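Local coordinates for protein transcriptional regulator nlh2 (Aquifex aeolicus, PDB 4G3V) that probably activates sigma54-dependent transcription under the control of its GAF domain, captured in an inactive state, at residues A48-E51 / G52-L55; A70-K73 / G74-I77; F136-K139 / E140-E143. All coordinates share one frame; numbering follows the deposited sequence.

Contact 1: A48-E51 / G52-L55; sequences AIRE and GNTL
The side chains of R50 and N53 run side by side in the same direction, guanidinium and amide planes 32° apart; N53 OD1 and G52 O both meet the guanidinium at its edge. R50 NH2 donates to N53 OD1 over 2.8 Å, nearly in line with the amide C=O but tilted from the guanidinium plane. R50 NE makes a weak bond of 3.4 Å to G52 O, the carbonyl at the tip of the turn. The arginine reaches this far because CG stands anti to the backbone N (chi1 -172°) and the chain runs extended to NE, over the turn. Its NH1 faces elsewhere and bonds to V126 O, so one side chain ties the hairpin turn to the neighbouring strand 125-135. On the same side of the sheet L55 CD2 comes to 4.0 Å from R50 CB, while L55 CB packs against A48 CB at 4.1 Å. T54, on the other sheet face with E51, gives OG1 to F71 O. The backbone is closed by E51 N to T54 O at 2.7 Å, almost straight, and by T54 N to E51 O at 3.2 Å. G52 takes a positive phi of 70°, and a CB there would collide with E51 O. This is a beta hairpin closed by a two-residue type II' turn, joining strands 44-51 and 54-61 of the antiparallel GAF-domain sheet.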
loop_
_atom_site.group_PDB
_atom_site.type_symbol
_atom_site.label_atom_id
_atom_site.label_comp_id
_atom_site.label_asym_id
_atom_site.label_seq_id
_atom_site.Cartn_x
_atom_site.Cartn_y
_atom_site.Cartn_z
ATOM N N ALA A 48 15.381 5.542 7.003
ATOM C CA ALA A 48 15.849 6.199 8.218
ATOM C C ALA A 48 14.751 6.155 9.273
ATOM O O ALA A 48 13.563 6.279 8.961
ATOM C CB ALA A 48 16.235 7.620 7.933
ATOM N N ILE A 49 15.158 5.967 10.522
ATOM C CA ILE A 49 14.209 5.788 11.600
ATOM C C ILE A 49 14.420 6.828 12.682
ATOM O O ILE A 49 15.550 7.239 12.957
ATOM C CB ILE A 49 14.356 4.385 12.198
ATOM C CG1 ILE A 49 14.059 3.356 11.112
ATOM C CG2 ILE A 49 13.426 4.215 13.383
ATOM C CD1 ILE A 49 14.372 1.923 11.499
ATOM N N ARG A 50 13.314 7.236 13.295
ATOM C CA ARG A 50 13.323 8.254 14.341
ATOM C C ARG A 50 13.859 7.707 15.651
ATOM O O ARG A 50 13.350 6.724 16.177
ATOM C CB ARG A 50 11.911 8.761 14.563
ATOM C CG ARG A 50 11.803 9.958 15.475
ATOM C CD ARG A 50 10.395 10.510 15.352
ATOM N NE ARG A 50 10.213 11.818 15.962
ATOM C CZ ARG A 50 9.215 12.645 15.649
ATOM N NH1 ARG A 50 8.322 12.297 14.726
ATOM N NH2 ARG A 50 9.107 13.825 16.245
ATOM N N GLU A 51 14.889 8.358 16.169
ATOM C CA GLU A 51 15.405 8.055 17.498
ATOM C C GLU A 51 15.352 9.349 18.285
ATOM O O GLU A 51 16.127 10.264 18.025
ATOM C CB GLU A 51 16.839 7.533 17.414
ATOM C CG GLU A 51 16.989 6.298 16.533
ATOM C CD GLU A 51 18.438 5.866 16.363
ATOM O OE1 GLU A 51 19.334 6.543 16.914
ATOM O OE2 GLU A 51 18.679 4.850 15.672
ATOM N N GLY A 52 14.424 9.428 19.233
ATOM C CA GLY A 52 14.155 10.675 19.922
ATOM C C GLY A 52 13.496 11.646 18.964
ATOM O O GLY A 52 12.335 11.459 18.575
ATOM N N ASN A 53 14.235 12.678 18.565
ATOM C CA ASN A 53 13.733 13.633 17.581
ATOM C C ASN A 53 14.689 13.771 16.395
ATOM O O ASN A 53 14.754 14.818 15.761
ATOM C CB ASN A 53 13.498 15.008 18.232
ATOM C CG ASN A 53 12.389 15.797 17.547
ATOM O OD1 ASN A 53 11.401 15.223 17.082
ATOM N ND2 ASN A 53 12.552 17.117 17.473
ATOM N N THR A 54 15.433 12.709 16.100
ATOM C CA THR A 54 16.369 12.723 14.981
ATOM C C THR A 54 16.207 11.444 14.169
ATOM O O THR A 54 15.921 10.388 14.731
ATOM C CB THR A 54 17.837 12.841 15.467
ATOM O OG1 THR A 54 18.723 12.885 14.343
ATOM C CG2 THR A 54 18.212 11.661 16.338
ATOM N N LEU A 55 16.382 11.542 12.853
ATOM C CA LEU A 55 16.341 10.367 11.992
ATOM C C LEU A 55 17.740 9.802 11.820
ATOM O O LEU A 55 18.686 10.544 11.562
ATOM C CB LEU A 55 15.819 10.708 10.597
ATOM C CG LEU A 55 14.339 10.985 10.368
ATOM C CD1 LEU A 55 14.073 11.021 8.869
ATOM C CD2 LEU A 55 13.462 9.960 11.044
#

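Contact 2: A70-K73 / G74-I77; sequences AFKK and GEGI
E75 lays its side chain back over the backbone of K72, its CB 3.2 Å from K72 O and its carboxylate beside the peptide N-H of the same residue. OE1 accepts from K72 N at 2.9 Å, with an N-H...O angle of 157°; the hydrogen arrives on the anti side of the carboxylate, only 15° out of its plane. A fully stretched side chain, its chi1 at 177°, brings the carboxylate back to the strand. The second bond runs the other way, E75 N to K72 O at 2.9 Å, its donor lying above the carbonyl plane. K72 and E75 are thus joined twice, once through backbone alone and once through a side chain. The aliphatic part of K72 crosses the carboxylate, CG resting 3.5 Å from OE1, but the lysine bends at chi2 and chi3 and carries its ammonium away. Replacing E75 with an alanine would probably leave K72 N without this carboxylate acceptor, so that the turn would be held by its backbone bond alone. Between the two residues K73 and G74 form the corner of a type II beta turn; G74 has a positive phi, and a CB on it would run into K73 O. The F71 ring turns an edge to E75 O, CD2 lying 3.9 Å away. The turn leads from edge strand 70-72, which bonds to strand 54-61 through F71 and L55, into helix 76-84, where T78 touches F71 and F82 touches K73, while I77 packs toward strand 88-90.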
loop_
_atom_site.group_PDB
_atom_site.type_symbol
_atom_site.label_atom_id
_atom_site.label_comp_id
_atom_site.label_asym_id
_atom_site.label_seq_id
_atom_site.Cartn_x
_atom_site.Cartn_y
_atom_site.Cartn_z
ATOM N N ALA A 70 22.664 11.264 9.961
ATOM C CA ALA A 70 21.537 11.692 10.775
ATOM C C ALA A 70 20.876 12.937 10.176
ATOM O O ALA A 70 21.557 13.811 9.651
ATOM C CB ALA A 70 21.993 11.966 12.197
ATOM N N PHE A 71 19.548 12.995 10.251
ATOM C CA PHE A 71 18.780 14.141 9.758
ATOM C C PHE A 71 17.944 14.750 10.868
ATOM O O PHE A 71 17.285 14.038 11.623
ATOM C CB PHE A 71 17.811 13.707 8.657
ATOM C CG PHE A 71 18.475 13.175 7.418
ATOM C CD1 PHE A 71 18.757 11.829 7.294
ATOM C CD2 PHE A 71 18.783 14.017 6.362
ATOM C CE1 PHE A 71 19.347 11.333 6.147
ATOM C CE2 PHE A 71 19.374 13.520 5.207
ATOM C CZ PHE A 71 19.655 12.180 5.104
ATOM N N LYS A 72 17.939 16.074 10.944
ATOM C CA LYS A 72 17.089 16.780 11.889
ATOM C C LYS A 72 15.845 17.264 11.163
ATOM O O LYS A 72 15.864 17.417 9.943
ATOM C CB LYS A 72 17.837 17.983 12.457
ATOM C CG LYS A 72 19.181 17.622 13.058
ATOM C CD LYS A 72 19.019 16.756 14.290
ATOM C CE LYS A 72 18.598 17.585 15.496
ATOM N NZ LYS A 72 18.436 16.744 16.710
ATOM N N LYS A 73 14.772 17.525 11.905
ATOM C CA LYS A 73 13.586 18.111 11.303
ATOM C C LYS A 73 13.981 19.348 10.511
ATOM O O LYS A 73 14.716 20.218 11.005
ATOM C CB LYS A 73 12.543 18.468 12.358
ATOM C CG LYS A 73 11.812 17.272 12.922
ATOM C CD LYS A 73 10.568 17.699 13.688
ATOM C CE LYS A 73 9.826 16.502 14.268
ATOM N NZ LYS A 73 8.609 16.928 15.009
ATOM N N GLY A 74 13.504 19.409 9.273
ATOM C CA GLY A 74 13.711 20.570 8.424
ATOM C C GLY A 74 15.038 20.571 7.688
ATOM O O GLY A 74 15.252 21.421 6.824
ATOM N N GLU A 75 15.914 19.618 8.013
ATOM C CA GLU A 75 17.253 19.557 7.413
ATOM C C GLU A 75 17.284 18.780 6.100
ATOM O O GLU A 75 17.166 17.539 6.088
ATOM C CB GLU A 75 18.253 18.913 8.376
ATOM C CG GLU A 75 19.638 18.764 7.770
ATOM C CD GLU A 75 20.632 18.099 8.708
ATOM O OE1 GLU A 75 20.203 17.513 9.731
ATOM O OE2 GLU A 75 21.843 18.158 8.415
ATOM N N GLY A 76 17.478 19.496 4.999
ATOM C CA GLY A 76 17.513 18.864 3.693
ATOM C C GLY A 76 16.158 18.288 3.295
ATOM O O GLY A 76 15.156 18.482 3.980
ATOM N N ILE A 77 16.128 17.577 2.178
ATOM C CA ILE A 77 14.882 17.034 1.637
ATOM C C ILE A 77 14.302 15.957 2.546
ATOM O O ILE A 77 13.116 15.989 2.889
ATOM C CB ILE A 77 15.105 16.477 0.217
ATOM C CG1 ILE A 77 15.499 17.626 -0.723
ATOM C CG2 ILE A 77 13.858 15.777 -0.299
ATOM C CD1 ILE A 77 16.221 17.181 -1.977
#

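Contact 3: F136-K139 / E140-E143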
loop_
_atom_site.group_PDB
_atom_site.type_symbol
_atom_site.label_atom_id
_atom_site.label_comp_id
_atom_site.label_asym_id
_atom_site.label_seq_id
_atom_site.Cartn_x
_atom_site.Cartn_y
_atom_site.Cartn_z
ATOM N N PHE A 136 14.899 9.159 -14.263
ATOM C CA PHE A 136 13.654 9.251 -15.012
ATOM C C PHE A 136 13.888 10.134 -16.224
ATOM O O PHE A 136 14.728 11.038 -16.187
ATOM C CB PHE A 136 12.554 9.870 -14.165
ATOM C CG PHE A 136 12.137 9.023 -13.009
ATOM C CD1 PHE A 136 11.148 8.069 -13.159
ATOM C CD2 PHE A 136 12.742 9.171 -11.777
ATOM C CE1 PHE A 136 10.765 7.279 -12.099
ATOM C CE2 PHE A 136 12.359 8.387 -10.700
ATOM C CZ PHE A 136 11.370 7.440 -10.863
ATOM N N SER A 137 13.122 9.886 -17.281
ATOM C CA SER A 137 13.264 10.623 -18.531
ATOM C C SER A 137 12.125 11.618 -18.776
ATOM O O SER A 137 12.081 12.260 -19.824
ATOM C CB SER A 137 13.357 9.641 -19.697
ATOM O OG SER A 137 14.499 8.813 -19.558
ATOM N N ASP A 138 11.207 11.740 -17.818
ATOM C CA ASP A 138 10.139 12.739 -17.897
ATOM C C ASP A 138 9.395 12.871 -16.570
ATOM O O ASP A 138 9.275 11.905 -15.816
ATOM C CB ASP A 138 9.150 12.400 -19.014
ATOM C CG ASP A 138 8.573 11.011 -18.875
ATOM O OD1 ASP A 138 7.725 10.810 -17.981
ATOM O OD2 ASP A 138 8.966 10.126 -19.665
ATOM N N LYS A 139 8.890 14.072 -16.301
ATOM C CA LYS A 139 8.229 14.365 -15.032
ATOM C C LYS A 139 7.007 13.486 -14.794
ATOM O O LYS A 139 6.597 13.276 -13.652
ATOM C CB LYS A 139 7.816 15.837 -14.978
ATOM C CG LYS A 139 8.984 16.805 -14.901
ATOM C CD LYS A 139 8.509 18.250 -14.937
ATOM C CE LYS A 139 9.677 19.227 -14.881
ATOM N NZ LYS A 139 9.218 20.642 -15.029
ATOM N N GLU A 140 6.425 12.970 -15.870
ATOM C CA GLU A 140 5.178 12.223 -15.765
ATOM C C GLU A 140 5.372 10.864 -15.095
ATOM O O GLU A 140 4.737 10.571 -14.085
ATOM C CB GLU A 140 4.546 12.056 -17.145
ATOM C CG GLU A 140 3.075 11.696 -17.097
ATOM C CD GLU A 140 2.340 12.103 -18.353
ATOM O OE1 GLU A 140 2.941 12.810 -19.192
ATOM O OE2 GLU A 140 1.159 11.717 -18.500
ATOM N N SER A 141 6.246 10.039 -15.657
ATOM C CA SER A 141 6.550 8.731 -15.082
ATOM C C SER A 141 7.111 8.844 -13.657
ATOM O O SER A 141 7.049 7.898 -12.876
ATOM C CB SER A 141 7.553 7.993 -15.969
ATOM O OG SER A 141 8.740 8.754 -16.137
ATOM N N LEU A 142 7.673 9.999 -13.328
ATOM C CA LEU A 142 8.166 10.236 -11.981
ATOM C C LEU A 142 6.990 10.331 -11.009
ATOM O O LEU A 142 7.033 9.783 -9.906
ATOM C CB LEU A 142 9.005 11.513 -11.948
ATOM C CG LEU A 142 9.496 11.975 -10.578
ATOM C CD1 LEU A 142 10.232 10.865 -9.845
ATOM C CD2 LEU A 142 10.398 13.184 -10.743
ATOM N N GLU A 143 5.930 11.015 -11.431
ATOM C CA GLU A 143 4.749 11.179 -10.590
ATOM C C GLU A 143 4.071 9.841 -10.306
ATOM O O GLU A 143 3.607 9.593 -9.192
ATOM C CB GLU A 143 3.755 12.153 -11.233
ATOM C CG GLU A 143 4.224 13.610 -11.226
ATOM C CD GLU A 143 3.237 14.557 -11.909
ATOM O OE1 GLU A 143 2.037 14.206 -12.005
ATOM O OE2 GLU A 143 3.662 15.649 -12.351
HETATM O O HOH W 1 11.267 7.852 -17.131
#
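D138 OD1 is gripped twice by S141. The amide S141 N points at it nearly along the C-O axis, 2.9 Å away with an N-H...O angle of 175°, and S141 OG donates to it at 2.9 Å from above the carboxylate plane. With chi1 at 55°, D138 CG sits between its own N and carbonyl carbon, which turns the carboxylate toward the first turn of the helix. A water takes the N-H of S137 and donates to S141 OG, so the serine hydroxyl links the cap to the preceding loop. The carboxylate at a helix start is likely to be favoured by the helix dipole, although E140 OE1 lies 5.3 Å from D138 OD1 as a like charge. Next to the cap, F136 and L142 cross at about a right angle: L142 CD1 lies over one face of the ring, offset toward its rim, 3.4 Å from F136 CE2, a CH-pi contact. F136 also meets F145 edge-to-face, and A114 of strand 113-122 touches both F136 and L142. Farther along, E143 N bonds to K139 O at 3.2 Å. The arrangement is an N-cap, with D138 capping helix 139-162 after the short loop that follows strand 125-135 of the GAF domain.

Overall arrangement
Contacts 1 and 2 adjoin in the sheet, their centres 10 Å apart. Strand 54-61 leaves the hairpin of contact 1 and pairs with strand 70-72 of contact 2: L55 O lies 2.9 Å from F71 N, a probable hydrogen bond, and N53 OD1 packs 3.5 Å from K73 CE. R50 and K73 also bring like charges close there. Contact 3 is separate, on the opposite side of the chain's centre from contact 1; their centres are 30 Å apart and their nearest atoms about 18 Å. Contact 2 lies nearer to it, with about 11 Å between nearest atoms. All three follow in series within the GAF domain, one at a hairpin turn, one at a strand-to-helix turn and one at a helix start.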